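Local structure of terminal oxygenase component of carbazole (Janthinobacterium sp., 7BUG) at residues Glu316-Ser319 with Lys320-Met324; Ala7-Lys10 with Arg11-Gly14. The protein catalyses, as the terminal oxygenase of carbazole 1,9a-dioxygenase, the angular dioxygenation of carbazole, using a Rieske [2Fe-2S] cluster and a mononuclear iron. All blocks are in the same frame, centred on the assembly; numbering follows the deposited sequence.

Interaction 1: residues Glu316-Ser319 with Lys320-Met324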
ATOM      1  N   GLU A 316     -18.561   6.816 -39.660  1.00 26.69           N
ATOM      2  CA  GLU A 316     -17.669   7.976 -39.390  1.00 25.48           C
ATOM      3  C   GLU A 316     -17.167   7.881 -37.939  1.00 26.57           C
ATOM      4  O   GLU A 316     -16.015   8.288 -37.670  1.00 22.88           O
ATOM      5  CB  GLU A 316     -18.349   9.334 -39.569  1.00 30.63           C
ATOM      6  CG  GLU A 316     -18.742   9.723 -40.981  1.00 38.30           C
ATOM      7  CD  GLU A 316     -19.325  11.126 -41.086  1.00 39.11           C
ATOM      8  OE1 GLU A 316     -18.955  12.008 -40.261  1.00 41.39           O
ATOM      9  OE2 GLU A 316     -20.163  11.341 -41.979  1.00 44.91           O
ATOM     10  N   PHE A 317     -18.032   7.492 -36.988  1.00 23.85           N
ATOM     11  CA  PHE A 317     -17.581   7.345 -35.572  1.00 22.80           C
ATOM     12  C   PHE A 317     -16.386   6.382 -35.506  1.00 23.83           C
ATOM     13  O   PHE A 317     -15.325   6.738 -34.885  1.00 24.32           O
ATOM     14  CB  PHE A 317     -18.731   6.930 -34.655  1.00 22.53           C
ATOM     15  CG  PHE A 317     -18.331   6.720 -33.209  1.00 21.33           C
ATOM     16  CD1 PHE A 317     -18.288   7.777 -32.323  1.00 20.66           C
ATOM     17  CD2 PHE A 317     -18.043   5.466 -32.743  1.00 21.45           C
ATOM     18  CE1 PHE A 317     -17.965   7.556 -30.992  1.00 19.99           C
ATOM     19  CE2 PHE A 317     -17.705   5.234 -31.422  1.00 21.75           C
ATOM     20  CZ  PHE A 317     -17.704   6.290 -30.541  1.00 20.66           C
ATOM     21  N   GLU A 318     -16.520   5.202 -36.098  1.00 26.55           N
ATOM     22  CA  GLU A 318     -15.504   4.121 -35.960  1.00 30.06           C
ATOM     23  C   GLU A 318     -14.225   4.543 -36.692  1.00 29.41           C
ATOM     24  O   GLU A 318     -13.119   4.249 -36.204  1.00 29.23           O
ATOM     25  CB  GLU A 318     -16.030   2.773 -36.458  1.00 34.23           C
ATOM     26  CG  GLU A 318     -16.918   2.059 -35.446  1.00 44.32           C
ATOM     27  CD  GLU A 318     -16.324   1.741 -34.072  1.00 51.30           C
ATOM     28  OE1 GLU A 318     -15.089   1.538 -33.961  1.00 57.80           O
ATOM     29  OE2 GLU A 318     -17.108   1.685 -33.101  1.00 57.57           O
ATOM     30  N   SER A 319     -14.381   5.191 -37.838  1.00 27.11           N
ATOM     31  CA  SER A 319     -13.266   5.446 -38.782  1.00 30.11           C
ATOM     32  C   SER A 319     -12.557   6.736 -38.381  1.00 27.71           C
ATOM     33  O   SER A 319     -11.381   6.833 -38.611  1.00 30.00           O
ATOM     34  CB  SER A 319     -13.745   5.477 -40.214  1.00 27.73           C
ATOM     35  OG  SER A 319     -14.435   6.680 -40.539  1.00 30.37           O
ATOM     36  N   LYS A 320     -13.264   7.706 -37.805  1.00 25.57           N
ATOM     37  CA  LYS A 320     -12.697   9.051 -37.634  1.00 24.20           C
ATOM     38  C   LYS A 320     -12.900   9.528 -36.194  1.00 24.39           C
ATOM     39  O   LYS A 320     -11.903   9.865 -35.586  1.00 24.92           O
ATOM     40  CB  LYS A 320     -13.298  10.039 -38.629  1.00 27.85           C
ATOM     41  CG  LYS A 320     -12.715  11.440 -38.555  1.00 31.35           C
ATOM     42  CD  LYS A 320     -12.691  12.155 -39.892  1.00 38.54           C
ATOM     43  CE  LYS A 320     -12.026  11.353 -41.004  1.00 39.64           C
ATOM     44  NZ  LYS A 320     -12.586  11.692 -42.335  1.00 40.49           N
ATOM     45  N   TRP A 321     -14.141   9.669 -35.718  1.00 23.23           N
ATOM     46  CA  TRP A 321     -14.353  10.521 -34.517  1.00 21.42           C
ATOM     47  C   TRP A 321     -13.854   9.825 -33.240  1.00 18.87           C
ATOM     48  O   TRP A 321     -13.371  10.551 -32.327  1.00 21.31           O
ATOM     49  CB  TRP A 321     -15.807  10.967 -34.411  1.00 21.05           C
ATOM     50  CG  TRP A 321     -16.271  11.702 -35.626  1.00 21.04           C
ATOM     51  CD1 TRP A 321     -17.328  11.368 -36.422  1.00 23.44           C
ATOM     52  CD2 TRP A 321     -15.669  12.846 -36.230  1.00 21.84           C
ATOM     53  NE1 TRP A 321     -17.434  12.244 -37.463  1.00 24.56           N
ATOM     54  CE2 TRP A 321     -16.448  13.175 -37.367  1.00 24.69           C
ATOM     55  CE3 TRP A 321     -14.563  13.626 -35.926  1.00 21.96           C
ATOM     56  CZ2 TRP A 321     -16.144  14.250 -38.189  1.00 25.05           C
ATOM     57  CZ3 TRP A 321     -14.282  14.705 -36.720  1.00 25.98           C
ATOM     58  CH2 TRP A 321     -15.059  15.004 -37.842  1.00 25.96           C
ATOM     59  N   LYS A 322     -14.019   8.524 -33.112  1.00 20.72           N
ATOM     60  CA  LYS A 322     -13.519   7.792 -31.930  1.00 22.01           C
ATOM     61  C   LYS A 322     -11.991   7.884 -31.883  1.00 22.49           C
ATOM     62  O   LYS A 322     -11.426   8.308 -30.877  1.00 20.66           O
ATOM     63  CB  LYS A 322     -14.061   6.371 -31.869  1.00 25.40           C
ATOM     64  CG  LYS A 322     -13.474   5.557 -30.725  1.00 29.19           C
ATOM     65  CD  LYS A 322     -14.184   4.248 -30.542  1.00 35.24           C
ATOM     66  CE  LYS A 322     -13.458   3.331 -29.583  1.00 40.05           C
ATOM     67  NZ  LYS A 322     -13.935   1.933 -29.722  1.00 47.11           N
ATOM     68  N   PRO A 323     -11.228   7.468 -32.922  1.00 22.60           N
ATOM     69  CA  PRO A 323      -9.768   7.500 -32.802  1.00 23.77           C
ATOM     70  C   PRO A 323      -9.217   8.930 -32.788  1.00 22.23           C
ATOM     71  O   PRO A 323      -8.234   9.159 -32.084  1.00 25.02           O
ATOM     72  CB  PRO A 323      -9.274   6.669 -34.010  1.00 23.27           C
ATOM     73  CG  PRO A 323     -10.401   6.728 -34.991  1.00 25.11           C
ATOM     74  CD  PRO A 323     -11.674   6.813 -34.158  1.00 24.81           C
ATOM     75  N   MET A 324      -9.796   9.865 -33.531  1.00 19.92           N
ATOM     76  CA  MET A 324      -9.200  11.211 -33.700  1.00 20.88           C
ATOM     77  C   MET A 324      -9.536  12.094 -32.491  1.00 24.34           C
ATOM     78  O   MET A 324      -8.706  12.917 -32.088  1.00 23.46           O
ATOM     79  CB  MET A 324      -9.714  11.894 -34.954  1.00 25.22           C
ATOM     80  CG  MET A 324      -8.850  13.033 -35.371  1.00 28.95           C
ATOM     81  SD  MET A 324      -9.472  13.731 -36.934  1.00 34.89           S
ATOM     82  CE  MET A 324      -8.860  15.398 -36.841  1.00 39.14           C
TER
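E316 and W321 meet twice, by backbone and by side chain, where helix 307-327 of the ring-hydroxylase domain widens into pi-type turns. The backbone bonds come first. O of E316 accepts from two amides: N of W321 at 3.0 Å, five residues on, and N of K320 at 2.8 Å, a more bent bond. O of F317 takes N of K322 at 2.8 Å, again five residues on and in the carbonyl plane. These i to i+5 bonds define the wider turn. P323 has no amide hydrogen to continue the series, and the helix kinks there.

One polar side-chain bond is added. The E316 chain runs extended beside the indole, and OE1 takes NE1 of W321 at 3.2 Å through its anti lone pair. The N-H...O angle is 158°. OE1 lies at the indole edge, near the ring plane, with the carboxylate turned 51° from the ring. OE2 makes a salt bridge to NZ of K312. With an alanine here instead of W321, OE1 of E316 would probably lose this donor, and a gap is likely to open beside P276 and M280.

The apolar contact lies over the F317 ring, which also touches L161 of strand 158-167, so the helix lies against the sheet. With chi1 at 178°, the ring swings along the helix toward K322. CB of K322 sits over one face as a CH-pi contact, 4.0 Å from the centroid. Farther out, CD of K322 approaches CE2 of F317 at 3.8 Å.

Interaction 2: residues Ala7-Lys10 with Arg11-Gly14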
ATOM      1  N   ALA A   7     -11.622  20.255   9.835  1.00 25.28           N
ATOM      2  CA  ALA A   7     -10.695  21.413   9.813  1.00 26.94           C
ATOM      3  C   ALA A   7     -10.457  21.915   8.384  1.00 29.03           C
ATOM      4  O   ALA A   7     -10.222  23.146   8.217  1.00 31.66           O
ATOM      5  CB  ALA A   7      -9.384  21.064  10.463  1.00 27.82           C
ATOM      6  N   ILE A   8     -10.446  21.017   7.397  1.00 24.52           N
ATOM      7  CA  ILE A   8     -10.399  21.402   5.961  1.00 21.19           C
ATOM      8  C   ILE A   8     -11.751  21.969   5.511  1.00 19.06           C
ATOM      9  O   ILE A   8     -11.760  22.976   4.799  1.00 19.00           O
ATOM     10  CB  ILE A   8      -9.978  20.187   5.116  1.00 23.60           C
ATOM     11  CG1 ILE A   8      -8.563  19.764   5.492  1.00 27.86           C
ATOM     12  CG2 ILE A   8     -10.111  20.472   3.635  1.00 23.49           C
ATOM     13  CD1 ILE A   8      -8.139  18.458   4.901  1.00 27.51           C
ATOM     14  N   LEU A   9     -12.864  21.362   5.908  1.00 19.16           N
ATOM     15  CA  LEU A   9     -14.197  21.823   5.437  1.00 19.30           C
ATOM     16  C   LEU A   9     -14.448  23.267   5.918  1.00 20.70           C
ATOM     17  O   LEU A   9     -15.091  23.985   5.201  1.00 21.49           O
ATOM     18  CB  LEU A   9     -15.296  20.852   5.881  1.00 20.11           C
ATOM     19  CG  LEU A   9     -15.225  19.442   5.281  1.00 18.99           C
ATOM     20  CD1 LEU A   9     -16.368  18.544   5.777  1.00 19.33           C
ATOM     21  CD2 LEU A   9     -15.182  19.472   3.743  1.00 19.62           C
ATOM     22  N   LYS A  10     -13.931  23.662   7.090  1.00 22.64           N
ATOM     23  CA  LYS A  10     -14.085  25.040   7.650  1.00 24.45           C
ATOM     24  C   LYS A  10     -13.320  26.065   6.811  1.00 24.63           C
ATOM     25  O   LYS A  10     -13.628  27.257   6.907  1.00 26.05           O
ATOM     26  CB  LYS A  10     -13.540  25.106   9.081  1.00 29.22           C
ATOM     27  CG  LYS A  10     -14.485  24.568  10.139  1.00 32.92           C
ATOM     28  CD  LYS A  10     -14.021  24.844  11.557  1.00 35.18           C
ATOM     29  CE  LYS A  10     -15.005  24.344  12.588  1.00 39.09           C
ATOM     30  NZ  LYS A  10     -15.210  22.877  12.496  1.00 41.54           N
ATOM     31  N   ARG A  11     -12.374  25.614   5.992  1.00 22.06           N
ATOM     32  CA  ARG A  11     -11.529  26.478   5.153  1.00 25.27           C
ATOM     33  C   ARG A  11     -12.067  26.531   3.730  1.00 24.19           C
ATOM     34  O   ARG A  11     -11.478  27.244   2.934  1.00 25.20           O
ATOM     35  CB  ARG A  11     -10.086  25.963   5.203  1.00 28.84           C
ATOM     36  CG  ARG A  11      -9.580  25.841   6.631  1.00 35.66           C
ATOM     37  CD  ARG A  11      -8.121  26.213   6.775  1.00 43.61           C
ATOM     38  NE  ARG A  11      -7.931  27.529   6.181  1.00 47.97           N
ATOM     39  CZ  ARG A  11      -6.797  27.985   5.680  1.00 55.19           C
ATOM     40  NH1 ARG A  11      -5.711  27.227   5.706  1.00 56.21           N
ATOM     41  NH2 ARG A  11      -6.760  29.197   5.147  1.00 56.40           N
ATOM     42  N   VAL A  12     -13.152  25.812   3.405  1.00 21.45           N
ATOM     43  CA  VAL A  12     -13.696  25.810   2.022  1.00 21.67           C
ATOM     44  C   VAL A  12     -15.190  26.128   2.056  1.00 21.37           C
ATOM     45  O   VAL A  12     -16.008  25.416   1.425  1.00 22.09           O
ATOM     46  CB  VAL A  12     -13.425  24.501   1.266  1.00 21.91           C
ATOM     47  CG1 VAL A  12     -11.937  24.402   0.961  1.00 23.46           C
ATOM     48  CG2 VAL A  12     -13.907  23.305   2.056  1.00 23.38           C
ATOM     49  N   LYS A  13     -15.551  27.212   2.726  1.00 21.76           N
ATOM     50  CA  LYS A  13     -16.961  27.511   3.013  1.00 20.91           C
ATOM     51  C   LYS A  13     -17.741  27.943   1.780  1.00 19.60           C
ATOM     52  O   LYS A  13     -18.936  27.959   1.886  1.00 24.12           O
ATOM     53  CB  LYS A  13     -16.985  28.487   4.198  1.00 24.38           C
ATOM     54  CG  LYS A  13     -16.585  27.797   5.492  1.00 27.17           C
ATOM     55  CD  LYS A  13     -16.978  28.531   6.767  1.00 31.14           C
ATOM     56  CE  LYS A  13     -16.286  29.866   6.839  1.00 30.88           C
ATOM     57  NZ  LYS A  13     -14.826  29.721   6.638  1.00 34.72           N
ATOM     58  N   GLY A  14     -17.092  28.285   0.674  1.00 20.36           N
ATOM     59  CA  GLY A  14     -17.777  28.540  -0.608  1.00 19.48           C
ATOM     60  C   GLY A  14     -18.473  27.297  -1.180  1.00 19.82           C
ATOM     61  O   GLY A  14     -19.403  27.478  -2.025  1.00 19.56           O
TER
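I8 and R11 are joined by a backbone bond where the short N-terminal helix 6-9 gives way to loop. N of R11 donates to O of I8 at 3.0 Å, three residues back. N of V12 does the same to O of L9 at 3.2 Å and closes a type I beta turn from L9 to V12.

The tightly packed side is the one where V12 is buried. Its CG2 lies close to the carbonyl O of L9, at 3.4 Å. The apolar contact of CG2 of V12 with CD2 of L9 is looser, at 4.4 Å. Around this pair, V19 of helix 16-20 touches both L9 and V12, and W350 of helix 349-352 packs on V12.

The long charged side chains are the looser part. K10, R11 and K13 are all exposed, though R11 still touches V351 of helix 349-352. R11 lays its aliphatic start against the helix: CG of R11 comes within 3.2 Å of O of A7. Its chain then bends at chi2 and chi3, and the guanidinium leads away. K13 behaves differently. Bends at chi3 (-63°) and chi4 (-52°) curl the chain back, and NZ of K13 reaches O of K10 at 2.8 Å, nearly along the C=O axis.

NZ of K13 thus gives O of K10, in the turn after the helix, a charged side-chain donor. An exposed ammonium turned back on this carbonyl probably helps to satisfy it and to hold the K13 chain in its curled shape.

Overall arrangement
From the N terminus, the chain meets interaction 2 first. Residues 7-14 run from helix 6-9 into a type I turn (L9 to V12), before helix 16-20. The chain then passes through the six-stranded and the seven-stranded antiparallel sheets to helix 307-327, which holds interaction 1 at 316-324. Each interaction is one continuous stretch and so encloses no loop. The two are in series and neither nest nor cross. The centres of interactions 1 and 2 are about 44 Å apart, on opposite sides of the chain's centre. Interaction 2 sets the N-terminal turn against helices 16-20 and 349-352. Interaction 1 lies on a helix that packs against strand 158-167 and helix 191-195. Neither joins distant parts of the chain by itself.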